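D-alanyl-lipoteichoic acid synthetase (Streptococcus pneumoniae, PDB 3BMA) probably takes part in the D-alanylation of lipoteichoic acid during cell wall biogenesis, as a membrane-associated member of the DltD family. Local coordinates at residues 97-108 against 287-297. The protein carries 1 engineered substitution. Sequence-based numbering, arbitrary orientation.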
ATOM      1  N   LEU C  97     -19.206  23.988   5.765  1.00 39.04           N
ATOM      2  CA  LEU C  97     -20.667  24.044   5.770  1.00 37.61           C
ATOM      3  C   LEU C  97     -21.257  23.732   7.142  1.00 33.99           C
ATOM      4  O   LEU C  97     -22.389  24.117   7.423  1.00 35.84           O
ATOM      5  CB  LEU C  97     -21.254  23.080   4.734  1.00 39.25           C
ATOM      6  CG  LEU C  97     -20.972  23.311   3.247  1.00 35.61           C
ATOM      7  CD1 LEU C  97     -21.632  22.209   2.453  1.00 28.89           C
ATOM      8  CD2 LEU C  97     -21.440  24.677   2.769  1.00 39.50           C
ATOM      9  N   GLU C  98     -20.480  23.033   7.973  1.00 33.60           N
ATOM     10  CA  GLU C  98     -20.874  22.610   9.323  1.00 38.11           C
ATOM     11  C   GLU C  98     -21.370  23.769  10.195  1.00 37.69           C
ATOM     12  O   GLU C  98     -20.654  24.761  10.378  1.00 44.20           O
ATOM     13  CB  GLU C  98     -19.702  21.893  10.008  1.00 41.47           C
ATOM     14  CG  GLU C  98     -20.059  21.127  11.285  1.00 57.17           C
ATOM     15  CD  GLU C  98     -20.595  19.725  11.023  1.00 70.95           C
ATOM     16  OE1 GLU C  98     -20.367  19.187   9.916  1.00 76.85           O
ATOM     17  OE2 GLU C  98     -21.238  19.154  11.934  1.00 72.26           O
ATOM     18  N   ASN C  99     -22.599  23.620  10.701  1.00 36.06           N
ATOM     19  CA  ASN C  99     -23.316  24.610  11.538  1.00 37.16           C
ATOM     20  C   ASN C  99     -23.449  26.002  10.916  1.00 39.25           C
ATOM     21  O   ASN C  99     -23.257  27.017  11.595  1.00 40.90           O
ATOM     22  CB  ASN C  99     -22.707  24.728  12.951  1.00 35.54           C
ATOM     23  CG  ASN C  99     -22.423  23.384  13.593  1.00 41.00           C
ATOM     24  OD1 ASN C  99     -21.266  23.045  13.839  1.00 42.65           O
ATOM     25  ND2 ASN C  99     -23.473  22.618  13.885  1.00 30.94           N
ATOM     26  N   LYS C 100     -23.776  26.051   9.629  1.00 35.82           N
ATOM     27  CA  LYS C 100     -23.794  27.320   8.913  1.00 37.81           C
ATOM     28  C   LYS C 100     -25.077  27.604   8.137  1.00 39.39           C
ATOM     29  O   LYS C 100     -25.887  26.717   7.909  1.00 35.36           O
ATOM     30  CB  LYS C 100     -22.555  27.445   8.019  1.00 41.04           C
ATOM     31  CG  LYS C 100     -21.528  28.399   8.601  1.00 52.60           C
ATOM     32  CD  LYS C 100     -20.134  27.820   8.607  1.00 59.31           C
ATOM     33  CE  LYS C 100     -19.222  28.660   9.489  1.00 65.10           C
ATOM     34  NZ  LYS C 100     -17.902  28.011   9.703  1.00 75.22           N
ATOM     35  N   GLN C 101     -25.267  28.864   7.760  1.00 41.43           N
ATOM     36  CA  GLN C 101     -26.412  29.245   6.944  1.00 40.80           C
ATOM     37  C   GLN C 101     -26.043  29.235   5.464  1.00 40.01           C
ATOM     38  O   GLN C 101     -24.951  29.672   5.089  1.00 40.19           O
ATOM     39  CB  GLN C 101     -26.934  30.623   7.349  1.00 40.06           C
ATOM     40  CG  GLN C 101     -27.656  30.656   8.688  1.00 39.31           C
ATOM     41  CD  GLN C 101     -28.256  32.019   8.994  1.00 41.64           C
ATOM     42  OE1 GLN C 101     -27.614  33.053   8.801  1.00 42.26           O
ATOM     43  NE2 GLN C 101     -29.492  32.024   9.475  1.00 34.61           N
ATOM     44  N   VAL C 102     -26.948  28.713   4.634  1.00 35.72           N
ATOM     45  CA  VAL C 102     -26.797  28.763   3.171  1.00 33.38           C
ATOM     46  C   VAL C 102     -28.077  29.262   2.466  1.00 34.24           C
ATOM     47  O   VAL C 102     -29.153  29.318   3.072  1.00 24.41           O
ATOM     48  CB  VAL C 102     -26.358  27.388   2.553  1.00 29.39           C
ATOM     49  CG1 VAL C 102     -25.143  26.788   3.274  1.00 25.12           C
ATOM     50  CG2 VAL C 102     -27.503  26.398   2.528  1.00 23.82           C
ATOM     51  N   VAL C 103     -27.933  29.641   1.194  1.00 33.96           N
ATOM     52  CA  VAL C 103     -29.065  29.930   0.308  1.00 30.46           C
ATOM     53  C   VAL C 103     -29.097  28.852  -0.773  1.00 29.15           C
ATOM     54  O   VAL C 103     -28.091  28.604  -1.435  1.00 34.30           O
ATOM     55  CB  VAL C 103     -28.942  31.331  -0.354  1.00 28.31           C
ATOM     56  CG1 VAL C 103     -30.027  31.540  -1.410  1.00 22.44           C
ATOM     57  CG2 VAL C 103     -29.009  32.421   0.689  1.00 21.40           C
ATOM     58  N   TYR C 104     -30.244  28.203  -0.936  1.00 32.33           N
ATOM     59  CA  TYR C 104     -30.390  27.153  -1.936  1.00 29.25           C
ATOM     60  C   TYR C 104     -31.606  27.411  -2.821  1.00 31.14           C
ATOM     61  O   TYR C 104     -32.741  27.273  -2.377  1.00 29.34           O
ATOM     62  CB  TYR C 104     -30.488  25.783  -1.255  1.00 31.09           C
ATOM     63  CG  TYR C 104     -30.246  24.618  -2.183  1.00 33.58           C
ATOM     64  CD1 TYR C 104     -28.955  24.148  -2.413  1.00 33.66           C
ATOM     65  CD2 TYR C 104     -31.303  23.982  -2.830  1.00 39.40           C
ATOM     66  CE1 TYR C 104     -28.718  23.086  -3.268  1.00 34.32           C
ATOM     67  CE2 TYR C 104     -31.079  22.917  -3.689  1.00 37.76           C
ATOM     68  CZ  TYR C 104     -29.783  22.474  -3.898  1.00 36.50           C
ATOM     69  OH  TYR C 104     -29.550  21.426  -4.749  1.00 34.70           O
ATOM     70  N   VAL C 105     -31.358  27.793  -4.071  1.00 30.86           N
ATOM     71  CA  VAL C 105     -32.417  27.954  -5.069  1.00 25.64           C
ATOM     72  C   VAL C 105     -32.946  26.583  -5.494  1.00 32.22           C
ATOM     73  O   VAL C 105     -32.161  25.669  -5.732  1.00 37.64           O
ATOM     74  CB  VAL C 105     -31.895  28.741  -6.292  1.00 25.54           C
ATOM     75  CG1 VAL C 105     -32.876  28.689  -7.463  1.00 29.19           C
ATOM     76  CG2 VAL C 105     -31.614  30.177  -5.900  1.00 27.57           C
ATOM     77  N   ILE C 106     -34.270  26.426  -5.529  1.00 30.55           N
ATOM     78  CA  ILE C 106     -34.895  25.221  -6.080  1.00 34.78           C
ATOM     79  C   ILE C 106     -35.860  25.634  -7.180  1.00 37.58           C
ATOM     80  O   ILE C 106     -36.997  26.036  -6.907  1.00 43.28           O
ATOM     81  CB  ILE C 106     -35.690  24.407  -5.029  1.00 38.36           C
ATOM     82  CG1 ILE C 106     -34.863  24.116  -3.780  1.00 38.88           C
ATOM     83  CG2 ILE C 106     -36.167  23.093  -5.626  1.00 35.06           C
ATOM     84  CD1 ILE C 106     -35.655  23.387  -2.713  1.00 39.90           C
ATOM     85  N   SER C 107     -35.408  25.542  -8.425  1.00 36.00           N
ATOM     86  CA  SER C 107     -36.252  25.900  -9.557  1.00 34.52           C
ATOM     87  C   SER C 107     -37.085  24.697  -9.984  1.00 35.68           C
ATOM     88  O   SER C 107     -36.533  23.622 -10.228  1.00 32.15           O
ATOM     89  CB  SER C 107     -35.414  26.428 -10.716  1.00 31.88           C
ATOM     90  OG  SER C 107     -36.241  26.836 -11.785  1.00 47.75           O
ATOM     91  N   PRO C 108     -38.423  24.862 -10.035  1.00 36.01           N
ATOM     92  CA  PRO C 108     -39.340  23.804 -10.470  1.00 37.82           C
ATOM     93  C   PRO C 108     -39.117  23.298 -11.901  1.00 35.47           C
ATOM     94  O   PRO C 108     -39.521  22.179 -12.216  1.00 37.83           O
ATOM     95  CB  PRO C 108     -40.720  24.458 -10.333  1.00 36.88           C
ATOM     96  CG  PRO C 108     -40.519  25.533  -9.313  1.00 31.95           C
ATOM     97  CD  PRO C 108     -39.160  26.067  -9.609  1.00 31.35           C
ATOM     98  N   LYS C 287     -26.969  16.244   8.081  1.00 35.75           N
ATOM     99  CA  LYS C 287     -25.726  15.712   8.642  1.00 35.62           C
ATOM    100  C   LYS C 287     -24.771  16.822   9.069  1.00 38.84           C
ATOM    101  O   LYS C 287     -24.111  16.711  10.102  1.00 41.02           O
ATOM    102  CB  LYS C 287     -25.018  14.819   7.623  1.00 37.58           C
ATOM    103  CG  LYS C 287     -25.655  13.461   7.385  1.00 40.68           C
ATOM    104  CD  LYS C 287     -25.007  12.807   6.177  1.00 39.46           C
ATOM    105  CE  LYS C 287     -25.466  11.378   5.999  1.00 45.83           C
ATOM    106  NZ  LYS C 287     -24.697  10.699   4.922  1.00 43.83           N
ATOM    107  N   SER C 288     -24.710  17.887   8.269  1.00 39.25           N
ATOM    108  CA  SER C 288     -23.794  19.004   8.513  1.00 37.41           C
ATOM    109  C   SER C 288     -24.403  20.080   9.405  1.00 37.10           C
ATOM    110  O   SER C 288     -23.717  21.033   9.778  1.00 39.84           O
ATOM    111  CB  SER C 288     -23.343  19.632   7.190  1.00 36.74           C
ATOM    112  OG  SER C 288     -22.937  18.649   6.256  1.00 37.65           O
ATOM    113  N   LYS C 289     -25.683  19.910   9.741  1.00 40.90           N
ATOM    114  CA  LYS C 289     -26.466  20.862  10.543  1.00 44.75           C
ATOM    115  C   LYS C 289     -26.499  22.263   9.931  1.00 41.66           C
ATOM    116  O   LYS C 289     -26.336  23.257  10.646  1.00 40.77           O
ATOM    117  CB  LYS C 289     -25.974  20.938  12.005  1.00 45.31           C
ATOM    118  CG  LYS C 289     -25.898  19.613  12.745  1.00 46.28           C
ATOM    119  CD  LYS C 289     -25.608  19.843  14.218  1.00 52.10           C
ATOM    120  CE  LYS C 289     -25.177  18.559  14.908  1.00 70.10           C
ATOM    121  NZ  LYS C 289     -23.811  18.125  14.482  1.00 76.57           N
ATOM    122  N   VAL C 290     -26.692  22.350   8.614  1.00 37.92           N
ATOM    123  CA  VAL C 290     -26.793  23.671   7.987  1.00 37.39           C
ATOM    124  C   VAL C 290     -28.231  24.190   8.070  1.00 33.42           C
ATOM    125  O   VAL C 290     -29.181  23.403   8.107  1.00 28.75           O
ATOM    126  CB  VAL C 290     -26.188  23.765   6.522  1.00 35.36           C
ATOM    127  CG1 VAL C 290     -25.176  22.667   6.246  1.00 31.04           C
ATOM    128  CG2 VAL C 290     -27.258  23.786   5.455  1.00 33.04           C
ATOM    129  N   ASN C 291     -28.371  25.509   8.146  1.00 37.44           N
ATOM    130  CA  ASN C 291     -29.677  26.158   8.180  1.00 30.67           C
ATOM    131  C   ASN C 291     -29.910  26.890   6.864  1.00 30.24           C
ATOM    132  O   ASN C 291     -29.510  28.042   6.708  1.00 29.61           O
ATOM    133  CB  ASN C 291     -29.774  27.115   9.374  1.00 35.29           C
ATOM    134  CG  ASN C 291     -31.182  27.650   9.598  1.00 39.21           C
ATOM    135  OD1 ASN C 291     -32.172  27.086   9.120  1.00 25.54           O
ATOM    136  ND2 ASN C 291     -31.275  28.747  10.339  1.00 44.58           N
ATOM    137  N   PRO C 292     -30.554  26.211   5.902  1.00 29.91           N
ATOM    138  CA  PRO C 292     -30.769  26.762   4.578  1.00 28.97           C
ATOM    139  C   PRO C 292     -32.044  27.588   4.461  1.00 32.17           C
ATOM    140  O   PRO C 292     -33.046  27.291   5.120  1.00 30.33           O
ATOM    141  CB  PRO C 292     -30.897  25.510   3.709  1.00 25.24           C
ATOM    142  CG  PRO C 292     -31.429  24.471   4.624  1.00 26.26           C
ATOM    143  CD  PRO C 292     -31.111  24.851   6.024  1.00 29.00           C
ATOM    144  N   ILE C 293     -31.994  28.629   3.635  1.00 34.90           N
ATOM    145  CA  ILE C 293     -33.218  29.246   3.139  1.00 32.14           C
ATOM    146  C   ILE C 293     -33.394  28.867   1.669  1.00 30.07           C
ATOM    147  O   ILE C 293     -32.506  29.092   0.850  1.00 27.49           O
ATOM    148  CB  ILE C 293     -33.289  30.786   3.393  1.00 30.46           C
ATOM    149  CG1 ILE C 293     -34.652  31.342   2.953  1.00 33.94           C
ATOM    150  CG2 ILE C 293     -32.120  31.535   2.742  1.00 24.17           C
ATOM    151  CD1 ILE C 293     -35.053  32.643   3.642  1.00 26.99           C
ATOM    152  N   PHE C 294     -34.529  28.251   1.356  1.00 32.36           N
ATOM    153  CA  PHE C 294     -34.834  27.832  -0.012  1.00 27.63           C
ATOM    154  C   PHE C 294     -35.599  28.896  -0.792  1.00 34.54           C
ATOM    155  O   PHE C 294     -36.481  29.571  -0.253  1.00 30.26           O
ATOM    156  CB  PHE C 294     -35.592  26.504  -0.016  1.00 30.78           C
ATOM    157  CG  PHE C 294     -34.835  25.383   0.638  1.00 31.82           C
ATOM    158  CD1 PHE C 294     -33.820  24.717  -0.048  1.00 30.00           C
ATOM    159  CD2 PHE C 294     -35.113  25.010   1.948  1.00 35.03           C
ATOM    160  CE1 PHE C 294     -33.111  23.685   0.547  1.00 19.02           C
ATOM    161  CE2 PHE C 294     -34.405  23.979   2.558  1.00 34.04           C
ATOM    162  CZ  PHE C 294     -33.404  23.316   1.856  1.00 27.11           C
ATOM    163  N   ILE C 295     -35.244  29.045  -2.064  1.00 34.45           N
ATOM    164  CA  ILE C 295     -35.881  30.021  -2.940  1.00 33.76           C
ATOM    165  C   ILE C 295     -36.607  29.277  -4.053  1.00 35.31           C
ATOM    166  O   ILE C 295     -36.007  28.467  -4.762  1.00 34.95           O
ATOM    167  CB  ILE C 295     -34.848  30.996  -3.564  1.00 31.42           C
ATOM    168  CG1 ILE C 295     -33.806  31.467  -2.531  1.00 34.94           C
ATOM    169  CG2 ILE C 295     -35.544  32.153  -4.294  1.00 32.45           C
ATOM    170  CD1 ILE C 295     -34.339  32.305  -1.370  1.00 32.35           C
ATOM    171  N   ILE C 296     -37.904  29.536  -4.189  1.00 36.59           N
ATOM    172  CA  ILE C 296     -38.686  28.933  -5.260  1.00 32.59           C
ATOM    173  C   ILE C 296     -39.132  30.031  -6.227  1.00 33.94           C
ATOM    174  O   ILE C 296     -40.070  30.764  -5.928  1.00 34.11           O
ATOM    175  CB  ILE C 296     -39.894  28.125  -4.725  1.00 28.57           C
ATOM    176  CG1 ILE C 296     -39.446  27.140  -3.639  1.00 27.90           C
ATOM    177  CG2 ILE C 296     -40.583  27.379  -5.865  1.00 34.10           C
ATOM    178  CD1 ILE C 296     -40.557  26.262  -3.084  1.00 36.89           C
ATOM    179  N   PRO C 297     -38.443  30.157  -7.379  1.00 37.64           N
ATOM    180  CA  PRO C 297     -38.718  31.191  -8.381  1.00 38.17           C
ATOM    181  C   PRO C 297     -39.988  30.922  -9.190  1.00 42.16           C
ATOM    182  O   PRO C 297     -40.408  29.763  -9.313  1.00 39.83           O
ATOM    183  CB  PRO C 297     -37.495  31.115  -9.314  1.00 36.79           C
ATOM    184  CG  PRO C 297     -36.511  30.228  -8.631  1.00 42.79           C
ATOM    185  CD  PRO C 297     -37.325  29.301  -7.802  1.00 41.10           C
TER
HETATM  186  O   HOH W   1     -26.127  24.009  13.966  1.00 37.09           O
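Y104 and F294 are paired across neighbouring parallel strands, 101-105 and 291-296, and their side chains cross at a slant, the ring planes 77° apart. Y104 CB lies 3.7 Å from F294 CD1; CG swings anti to the backbone N (chi1 -163°), and CD2 then arrives in the plane of the F294 ring at its edge, 3.8 Å from F294 CE1. Beyond the ring, OH is hydrogen-bonded to S83 OG. I106 finishes the cluster, its CD1 3.5 Å from F294 CD1, with helices 274-287 and 311-326 packed over this side. On the other face V103 meets both I293 and I295, and those two isoleucines pack against helix 355-369. The backbones are stitched between these layers: Y104 N gives an almost straight bond to I293 O (3.0 Å, 174°), and Y104 O accepts from I295 N. At the N-terminal end N99 N donates to S288 O (3.0 Å), and E98 OE2 and K289 NZ form a long salt bridge of 3.8 Å. These are inner strands of the five-stranded parallel sheet, consistent with the SGNH-hydrolase clan to which the DltD family belongs; buried backbone polarity is met by strand pairing, and the charged groups lie at the more exposed end, before the strands begin.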